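Local coordinates for protein trichothecene 15-O-acetyltransferase TRI3 (Fusarium sporotrichioides, PDB 3FOT) that acetylates the 15-hydroxyl of trichothecene precursors such as 15-deacetylcalonectrin during assembly of T-2 toxin and related mycotoxins, at residues Y354-E366 / S396-G410. Residues are numbered along the deposited sequence; the frame is centred on the assembly and turned at random.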
loop_
_atom_site.group_PDB
_atom_site.type_symbol
_atom_site.label_atom_id
_atom_site.label_comp_id
_atom_site.label_asym_id
_atom_site.label_seq_id
_atom_site.Cartn_x
_atom_site.Cartn_y
_atom_site.Cartn_z
ATOM N N TYR A 354 11.325 -5.626 2.657
ATOM C CA TYR A 354 10.806 -4.403 2.024
ATOM C C TYR A 354 10.159 -4.626 0.668
ATOM O O TYR A 354 9.322 -3.829 0.241
ATOM C CB TYR A 354 11.936 -3.357 1.893
ATOM C CG TYR A 354 12.259 -2.688 3.210
ATOM C CD1 TYR A 354 12.837 -3.412 4.258
ATOM C CD2 TYR A 354 11.961 -1.344 3.418
ATOM C CE1 TYR A 354 13.108 -2.822 5.468
ATOM C CE2 TYR A 354 12.258 -0.719 4.635
ATOM C CZ TYR A 354 12.828 -1.470 5.658
ATOM O OH TYR A 354 13.115 -0.888 6.867
ATOM N N ALA A 355 10.551 -5.692 -0.028
ATOM C CA ALA A 355 9.905 -6.027 -1.308
ATOM C C ALA A 355 8.473 -6.532 -1.042
ATOM O O ALA A 355 8.101 -6.759 0.117
ATOM C CB ALA A 355 10.732 -7.083 -2.073
ATOM N N MET A 356 7.682 -6.682 -2.104
ATOM C CA MET A 356 6.321 -7.214 -2.006
ATOM C C MET A 356 6.345 -8.526 -1.248
ATOM O O MET A 356 7.134 -9.404 -1.566
ATOM C CB MET A 356 5.773 -7.485 -3.407
ATOM C CG MET A 356 4.370 -7.980 -3.451
ATOM S SD MET A 356 3.194 -6.631 -3.641
ATOM C CE MET A 356 3.644 -5.964 -5.246
ATOM N N CYS A 357 5.451 -8.671 -0.278
ATOM C CA CYS A 357 5.299 -9.950 0.403
ATOM C C CYS A 357 3.823 -10.088 0.741
ATOM O O CYS A 357 3.391 -9.771 1.846
ATOM C CB CYS A 357 6.188 -10.061 1.649
ATOM S SG CYS A 357 6.047 -11.761 2.342
ATOM N N GLN A 358 3.062 -10.509 -0.263
ATOM C CA GLN A 358 1.606 -10.550 -0.174
ATOM C C GLN A 358 1.084 -11.917 -0.531
ATOM O O GLN A 358 1.686 -12.640 -1.325
ATOM C CB GLN A 358 0.968 -9.533 -1.121
ATOM C CG GLN A 358 1.343 -8.080 -0.761
ATOM C CD GLN A 358 0.553 -7.591 0.428
ATOM O OE1 GLN A 358 -0.685 -7.632 0.404
ATOM N NE2 GLN A 358 1.250 -7.122 1.481
ATOM N N THR A 359 -0.043 -12.262 0.075
ATOM C CA THR A 359 -0.741 -13.461 -0.352
ATOM C C THR A 359 -2.225 -13.175 -0.368
ATOM O O THR A 359 -2.621 -11.999 -0.412
ATOM C CB THR A 359 -0.308 -14.730 0.453
ATOM O OG1 THR A 359 -0.970 -15.877 -0.090
ATOM C CG2 THR A 359 -0.598 -14.612 1.911
ATOM N N ALA A 360 -3.044 -14.233 -0.353
ATOM C CA ALA A 360 -4.439 -14.140 -0.760
ATOM C C ALA A 360 -5.309 -14.928 0.222
ATOM O O ALA A 360 -4.841 -15.884 0.845
ATOM C CB ALA A 360 -4.592 -14.708 -2.157
ATOM N N ALA A 361 -6.556 -14.482 0.393
ATOM C CA ALA A 361 -7.584 -15.224 1.134
ATOM C C ALA A 361 -8.914 -14.926 0.462
ATOM O O ALA A 361 -9.005 -14.007 -0.349
ATOM C CB ALA A 361 -7.635 -14.796 2.624
ATOM N N VAL A 362 -9.950 -15.699 0.775
ATOM C CA VAL A 362 -11.250 -15.428 0.190
ATOM C C VAL A 362 -12.231 -15.221 1.335
ATOM O O VAL A 362 -12.461 -16.123 2.148
ATOM C CB VAL A 362 -11.747 -16.556 -0.767
ATOM C CG1 VAL A 362 -13.097 -16.198 -1.348
ATOM C CG2 VAL A 362 -10.750 -16.795 -1.899
ATOM N N VAL A 363 -12.751 -14.005 1.424
ATOM C CA VAL A 363 -13.839 -13.693 2.354
ATOM C C VAL A 363 -15.164 -14.194 1.762
ATOM O O VAL A 363 -15.463 -13.938 0.600
ATOM C CB VAL A 363 -13.901 -12.170 2.600
ATOM C CG1 VAL A 363 -15.136 -11.768 3.436
ATOM C CG2 VAL A 363 -12.635 -11.728 3.279
ATOM N N ARG A 364 -15.958 -14.880 2.584
ATOM C CA ARG A 364 -17.251 -15.398 2.176
ATOM C C ARG A 364 -18.298 -15.088 3.216
ATOM O O ARG A 364 -18.100 -15.367 4.402
ATOM C CB ARG A 364 -17.185 -16.914 1.981
ATOM C CG ARG A 364 -16.320 -17.371 0.848
ATOM C CD ARG A 364 -16.298 -18.904 0.792
ATOM N NE ARG A 364 -17.616 -19.478 1.096
ATOM C CZ ARG A 364 -18.537 -19.809 0.194
ATOM N NH1 ARG A 364 -18.311 -19.645 -1.107
ATOM N NH2 ARG A 364 -19.697 -20.312 0.599
ATOM N N ILE A 365 -19.403 -14.492 2.778
ATOM C CA ILE A 365 -20.533 -14.253 3.679
ATOM C C ILE A 365 -21.788 -14.771 2.964
ATOM O O ILE A 365 -22.141 -14.274 1.902
ATOM C CB ILE A 365 -20.707 -12.755 4.060
ATOM C CG1 ILE A 365 -19.418 -12.177 4.693
ATOM C CG2 ILE A 365 -21.950 -12.578 4.977
ATOM C CD1 ILE A 365 -19.321 -10.665 4.651
ATOM N N GLU A 366 -22.411 -15.803 3.540
ATOM C CA GLU A 366 -23.661 -16.342 3.018
ATOM C C GLU A 366 -24.816 -15.747 3.808
ATOM O O GLU A 366 -24.605 -15.015 4.785
ATOM C CB GLU A 366 -23.705 -17.873 3.144
ATOM C CG GLU A 366 -22.502 -18.638 2.598
ATOM C CD GLU A 366 -22.564 -20.111 2.985
ATOM O OE1 GLU A 366 -21.501 -20.737 3.117
ATOM O OE2 GLU A 366 -23.689 -20.643 3.166
ATOM N N SER A 396 -13.942 -17.046 7.618
ATOM C CA SER A 396 -13.366 -17.092 6.268
ATOM C C SER A 396 -11.854 -16.970 6.278
ATOM O O SER A 396 -11.150 -17.775 5.656
ATOM C CB SER A 396 -13.906 -15.943 5.394
ATOM O OG SER A 396 -15.268 -16.065 5.132
ATOM N N TYR A 397 -11.354 -15.927 6.933
ATOM C CA TYR A 397 -9.922 -15.684 6.979
ATOM C C TYR A 397 -9.204 -16.893 7.557
ATOM O O TYR A 397 -8.196 -17.339 7.005
ATOM C CB TYR A 397 -9.598 -14.389 7.730
ATOM C CG TYR A 397 -9.622 -13.185 6.811
ATOM C CD1 TYR A 397 -10.572 -12.174 6.957
ATOM C CD2 TYR A 397 -8.703 -13.078 5.766
ATOM C CE1 TYR A 397 -10.586 -11.067 6.098
ATOM C CE2 TYR A 397 -8.710 -11.991 4.908
ATOM C CZ TYR A 397 -9.652 -10.992 5.073
ATOM O OH TYR A 397 -9.628 -9.936 4.194
ATOM N N ARG A 398 -9.770 -17.455 8.629
ATOM C CA ARG A 398 -9.235 -18.666 9.272
ATOM C C ARG A 398 -8.957 -19.815 8.287
ATOM O O ARG A 398 -7.910 -20.451 8.368
ATOM C CB ARG A 398 -10.166 -19.125 10.406
ATOM C CG ARG A 398 -9.480 -19.864 11.530
ATOM N N GLN A 399 -9.862 -20.047 7.336
ATOM C CA GLN A 399 -9.686 -21.095 6.331
ATOM C C GLN A 399 -8.443 -20.876 5.484
ATOM O O GLN A 399 -7.961 -21.788 4.826
ATOM C CB GLN A 399 -10.901 -21.171 5.392
ATOM N N TRP A 400 -7.935 -19.652 5.482
ATOM C CA TRP A 400 -6.812 -19.338 4.623
ATOM C C TRP A 400 -5.569 -19.117 5.454
ATOM O O TRP A 400 -4.542 -19.724 5.201
ATOM C CB TRP A 400 -7.148 -18.132 3.739
ATOM C CG TRP A 400 -8.268 -18.475 2.774
ATOM C CD1 TRP A 400 -9.612 -18.370 3.002
ATOM C CD2 TRP A 400 -8.125 -19.033 1.462
ATOM N NE1 TRP A 400 -10.312 -18.815 1.910
ATOM C CE2 TRP A 400 -9.425 -19.240 0.954
ATOM C CE3 TRP A 400 -7.024 -19.376 0.668
ATOM C CZ2 TRP A 400 -9.659 -19.775 -0.321
ATOM C CZ3 TRP A 400 -7.247 -19.910 -0.587
ATOM C CH2 TRP A 400 -8.556 -20.106 -1.081
ATOM N N LEU A 401 -5.683 -18.269 6.469
ATOM C CA LEU A 401 -4.542 -17.843 7.257
ATOM C C LEU A 401 -3.891 -18.938 8.101
ATOM O O LEU A 401 -2.706 -18.864 8.388
ATOM C CB LEU A 401 -4.926 -16.667 8.146
ATOM C CG LEU A 401 -5.614 -15.423 7.557
ATOM C CD1 LEU A 401 -5.826 -14.424 8.704
ATOM C CD2 LEU A 401 -4.858 -14.785 6.401
ATOM N N GLU A 402 -4.661 -19.945 8.494
ATOM C CA GLU A 402 -4.121 -21.006 9.350
ATOM C C GLU A 402 -3.313 -22.026 8.547
ATOM O O GLU A 402 -2.718 -22.940 9.116
ATOM C CB GLU A 402 -5.240 -21.690 10.142
ATOM C CG GLU A 402 -6.057 -20.750 11.036
ATOM C CD GLU A 402 -5.225 -19.885 11.963
ATOM O OE1 GLU A 402 -4.542 -20.437 12.859
ATOM O OE2 GLU A 402 -5.276 -18.645 11.809
ATOM N N ASN A 403 -3.264 -21.854 7.229
ATOM C CA ASN A 403 -2.561 -22.792 6.385
ATOM C C ASN A 403 -1.082 -22.453 6.182
ATOM O O ASN A 403 -0.772 -21.358 5.727
ATOM C CB ASN A 403 -3.241 -22.866 5.040
ATOM C CG ASN A 403 -3.024 -24.171 4.406
ATOM O OD1 ASN A 403 -1.877 -24.598 4.231
ATOM N ND2 ASN A 403 -4.116 -24.865 4.104
ATOM N N PRO A 404 -0.164 -23.385 6.516
ATOM C CA PRO A 404 1.258 -23.081 6.392
ATOM C C PRO A 404 1.761 -22.801 4.972
ATOM O O PRO A 404 2.819 -22.216 4.823
ATOM C CB PRO A 404 1.940 -24.338 6.967
ATOM C CG PRO A 404 0.900 -24.952 7.839
ATOM C CD PRO A 404 -0.361 -24.748 7.057
ATOM N N PHE A 405 1.026 -23.221 3.951
ATOM C CA PHE A 405 1.455 -22.972 2.581
ATOM C C PHE A 405 0.921 -21.662 1.984
ATOM O O PHE A 405 1.119 -21.400 0.794
ATOM C CB PHE A 405 1.200 -24.180 1.645
ATOM C CG PHE A 405 -0.264 -24.587 1.490
ATOM C CD1 PHE A 405 -1.264 -23.653 1.174
ATOM C CD2 PHE A 405 -0.626 -25.939 1.606
ATOM C CE1 PHE A 405 -2.590 -24.050 1.031
ATOM C CE2 PHE A 405 -1.953 -26.348 1.448
ATOM C CZ PHE A 405 -2.938 -25.402 1.148
ATOM N N LEU A 406 0.271 -20.838 2.807
ATOM C CA LEU A 406 -0.463 -19.677 2.248
ATOM C C LEU A 406 0.404 -18.725 1.421
ATOM O O LEU A 406 -0.025 -18.282 0.342
ATOM C CB LEU A 406 -1.277 -18.921 3.312
ATOM C CG LEU A 406 -2.337 -18.014 2.655
ATOM C CD1 LEU A 406 -3.453 -18.808 1.954
ATOM C CD2 LEU A 406 -2.908 -17.006 3.664
ATOM N N GLN A 407 1.624 -18.422 1.881
ATOM C CA GLN A 407 2.472 -17.509 1.088
ATOM C C GLN A 407 2.837 -18.128 -0.252
ATOM O O GLN A 407 2.780 -17.452 -1.282
ATOM C CB GLN A 407 3.707 -17.005 1.846
ATOM C CG GLN A 407 4.554 -15.995 1.036
ATOM C CD GLN A 407 3.773 -14.736 0.596
ATOM O OE1 GLN A 407 2.888 -14.258 1.302
ATOM N NE2 GLN A 407 4.115 -14.207 -0.575
ATOM N N ALA A 408 3.172 -19.422 -0.254
ATOM C CA ALA A 408 3.433 -20.114 -1.520
ATOM C C ALA A 408 2.223 -20.057 -2.463
ATOM O O ALA A 408 2.375 -19.913 -3.682
ATOM C CB ALA A 408 3.849 -21.594 -1.264
ATOM N N LEU A 409 1.029 -20.175 -1.890
ATOM C CA LEU A 409 -0.217 -20.151 -2.669
ATOM C C LEU A 409 -0.406 -18.771 -3.293
ATOM O O LEU A 409 -0.802 -18.674 -4.438
ATOM C CB LEU A 409 -1.423 -20.521 -1.795
ATOM C CG LEU A 409 -2.841 -20.438 -2.379
ATOM C CD1 LEU A 409 -3.798 -21.500 -1.784
ATOM C CD2 LEU A 409 -3.424 -19.036 -2.118
ATOM N N GLY A 410 -0.146 -17.723 -2.511
ATOM C CA GLY A 410 -0.239 -16.336 -3.009
ATOM C C GLY A 410 0.615 -16.138 -4.242
ATOM O O GLY A 410 0.158 -15.607 -5.247
HETATM O O HOH W 1 -13.118 -18.640 1.968
#
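Strand 358-365 of a two-stranded antiparallel sheet meets two successive helices here, a buried helix-on-strand contact in the BAHD acyltransferase fold that illustrates how one strand can serve helices of quite different direction. The end of helix 379-401 runs nearly antiparallel to the strand (154° between axes), whereas the start of helix 406-423 crosses it almost at a right angle. Strand 333-340 pairs with this one, and Tyr255 of helix 246-264 packs on Ala360 and Val362.

In the middle, Trp400 lays one face of its indole against the strand backbone: Ala361 CA makes a CH-pi contact 4.0 Å from the centroid of the five-membered ring, and Val362 N lies over the same face. Val362 CG2 reaches the benzo side at CZ2, at 3.5 Å. The indole N-H is used at the ring edge, where NE1 donates to a water that in turn donates to Val362 O. Tyr397 crosses Val363 obliquely, CE1 3.5 Å from its CG2, and its hydroxyl hydrogen-bonds to Thr337.

In the other helix, Gly410 comes so close to the strand that its CA lies 3.0 Å from Thr359 OG1; the missing side chain permits this approach. The Thr359 hydroxyl, turned away from its own backbone N (chi1 -176°), donates to Leu406 O at 2.6 Å from above the carbonyl plane, and that oxygen also accepts the helical N-H of Gly410. The Gln407 chain folds back at its second torsion, which lets NE2 donate to Gln358 O from above the carbonyl plane. Ala360, which follows Thr359 in the strand, has its side chain about 4 Å from that of His414, which binds 15-deacetylcalonectrin, so the contact borders the substrate site. At the far end Ser396 OG accepts from Arg364 N at 2.9 Å, with an N-H...O angle of 157°.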